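D-xylonate dehydratase (Caulobacter crescentus, PDB 5OYN) catalyses the dehydration of D-xylonate to 2-dehydro-3-deoxy-D-arabinonate in D-xylose degradation, and also dehydrates D-gluconate, using a [2Fe-2S] cluster and magnesium. Local coordinates at residues R16-R21 with L257-V262. Residues are numbered along the deposited sequence; the frame is centred on the assembly and turned at random.
Sequences RRFRSR and LAYDDV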
# COMPACT_ATOMS: atom_id res chain seq x y z
N ARG A 16 5.35 31.78 10.03
CA ARG A 16 5.98 32.30 8.82
C ARG A 16 4.98 32.17 7.68
O ARG A 16 4.12 31.28 7.69
CB ARG A 16 7.30 31.57 8.54
CG ARG A 16 7.97 31.94 7.22
CD ARG A 16 9.22 31.07 6.94
NE ARG A 16 10.24 31.13 7.99
CZ ARG A 16 11.18 32.08 8.06
NH1 ARG A 16 11.23 33.04 7.15
NH2 ARG A 16 12.08 32.07 9.06
N ARG A 17 5.07 33.07 6.71
CA ARG A 17 4.23 32.97 5.52
C ARG A 17 5.05 32.20 4.49
O ARG A 17 5.95 32.76 3.84
CB ARG A 17 3.79 34.33 5.00
CG ARG A 17 3.40 34.33 3.51
CD ARG A 17 2.44 35.43 3.14
NE ARG A 17 1.08 35.10 3.55
CZ ARG A 17 0.04 35.11 2.71
NH1 ARG A 17 0.22 35.43 1.44
NH2 ARG A 17 -1.18 34.79 3.15
N PHE A 18 4.76 30.91 4.37
CA PHE A 18 5.46 30.06 3.42
C PHE A 18 4.97 30.33 2.00
O PHE A 18 3.86 30.81 1.78
CB PHE A 18 5.24 28.60 3.81
CG PHE A 18 5.74 28.26 5.18
CD1 PHE A 18 7.08 28.02 5.41
CD2 PHE A 18 4.85 28.13 6.24
CE1 PHE A 18 7.54 27.68 6.67
CE2 PHE A 18 5.31 27.79 7.50
CZ PHE A 18 6.66 27.57 7.72
N ARG A 19 5.81 30.01 1.02
CA ARG A 19 5.40 30.23 -0.37
C ARG A 19 4.13 29.46 -0.71
O ARG A 19 3.39 29.85 -1.63
CB ARG A 19 6.51 29.85 -1.33
CG ARG A 19 7.32 28.71 -0.82
CD ARG A 19 8.53 28.50 -1.67
NE ARG A 19 8.25 27.74 -2.88
CZ ARG A 19 8.24 28.26 -4.10
NH1 ARG A 19 8.48 29.56 -4.25
NH2 ARG A 19 8.00 27.49 -5.15
N SER A 20 3.88 28.35 -0.01
CA SER A 20 2.61 27.65 -0.19
C SER A 20 1.44 28.61 -0.04
O SER A 20 0.50 28.57 -0.84
CB SER A 20 2.49 26.50 0.82
OG SER A 20 3.00 26.84 2.10
N ARG A 21 1.51 29.52 0.94
CA ARG A 21 0.43 30.47 1.18
C ARG A 21 0.11 31.31 -0.04
O ARG A 21 -0.99 31.84 -0.14
CB ARG A 21 0.75 31.37 2.36
CG ARG A 21 0.98 30.62 3.68
CD ARG A 21 -0.29 29.91 4.16
NE ARG A 21 -0.15 28.45 4.18
CZ ARG A 21 -1.13 27.60 4.49
NH1 ARG A 21 -2.34 28.07 4.80
NH2 ARG A 21 -0.91 26.29 4.50
N LEU A 257 13.68 22.67 9.69
CA LEU A 257 14.42 23.40 8.66
C LEU A 257 13.53 24.34 7.87
O LEU A 257 14.00 25.33 7.32
CB LEU A 257 15.10 22.42 7.70
CG LEU A 257 16.20 21.48 8.18
CD1 LEU A 257 16.74 20.76 6.96
CD2 LEU A 257 17.31 22.25 8.87
N ALA A 258 12.24 24.03 7.77
CA ALA A 258 11.34 24.93 7.05
C ALA A 258 11.05 26.18 7.88
O ALA A 258 10.98 27.28 7.33
CB ALA A 258 10.04 24.22 6.69
N TYR A 259 10.91 26.02 9.19
CA TYR A 259 10.59 27.17 10.03
C TYR A 259 11.82 28.06 10.23
O TYR A 259 11.75 29.28 10.04
CB TYR A 259 10.02 26.71 11.37
CG TYR A 259 8.52 26.48 11.31
CD1 TYR A 259 7.99 25.22 11.10
CD2 TYR A 259 7.62 27.54 11.44
CE1 TYR A 259 6.62 25.01 11.04
CE2 TYR A 259 6.25 27.33 11.38
CZ TYR A 259 5.76 26.06 11.18
OH TYR A 259 4.40 25.83 11.11
N ASP A 260 12.96 27.46 10.57
CA ASP A 260 14.20 28.22 10.73
C ASP A 260 14.79 28.67 9.41
O ASP A 260 15.78 29.39 9.42
CB ASP A 260 15.24 27.39 11.49
CG ASP A 260 14.70 26.87 12.80
OD1 ASP A 260 13.65 27.39 13.25
OD2 ASP A 260 15.31 25.93 13.36
N ASP A 261 14.22 28.24 8.28
CA ASP A 261 14.59 28.77 6.97
C ASP A 261 16.03 28.42 6.58
O ASP A 261 16.73 29.21 5.95
CB ASP A 261 14.36 30.29 6.93
CG ASP A 261 14.06 30.80 5.54
OD1 ASP A 261 13.57 30.01 4.70
OD2 ASP A 261 14.32 32.00 5.29
N VAL A 262 16.48 27.21 6.92
CA VAL A 262 17.83 26.74 6.59
C VAL A 262 17.81 26.14 5.18
O VAL A 262 17.45 24.98 5.00
CB VAL A 262 18.34 25.72 7.61
CG1 VAL A 262 19.74 25.27 7.24
CG2 VAL A 262 18.29 26.28 9.01
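Both NE and NH2 of Arg16 donate to one acceptor, the carbonyl oxygen of Tyr259, a side-chain-to-backbone contact at the C-terminal end of helix 241-259, made by an arginine of the N-terminal segment. Its NE lies 3.1 Å from Tyr259 O and its NH2 3.0 Å from the same atom. NH2 approaches nearly along the C=O axis, whereas NE sits above the carbonyl plane, and both hydrogen bonds are clearly bent. The oxygen lies near the guanidinium plane, so the paired bonds fix the rotation of that group; the negative end of the helix dipole would be expected to favour the positive charge here. CG is anti to the backbone N (chi1 174°), and the extended chain bends at chi3 to turn NE and NH2 to the carbonyl.

Asp261, with positive phi just past the helix, lays its CB over one guanidinium face, 3.6 Å from Arg16 NH2. The carboxylate stacks with its plane 29° from the guanidinium. Arg16 NH1 and Asp261 OD2 are 3.8 Å apart, a long salt bridge of charges alone because the oxygen lies well out of the guanidinium plane; Asp261 OD1 pairs with Lys263 NZ.

Beneath this polar layer, Phe18 and Tyr259 form a T-shaped stack with planes at 86°: Phe18 CZ points at the Tyr259 face, off-centre, 3.7 Å from Tyr259 CE2. Arg16 CB covers part of one Phe18 face, and the Phe18 side chain also rests on Asp129. The contact thus ties the loop before helix 21-24 to the helix end, away from the cluster and magnesium sites. At the ring's edge, Phe18 CE1 comes within 3.5 Å of Ala258 O.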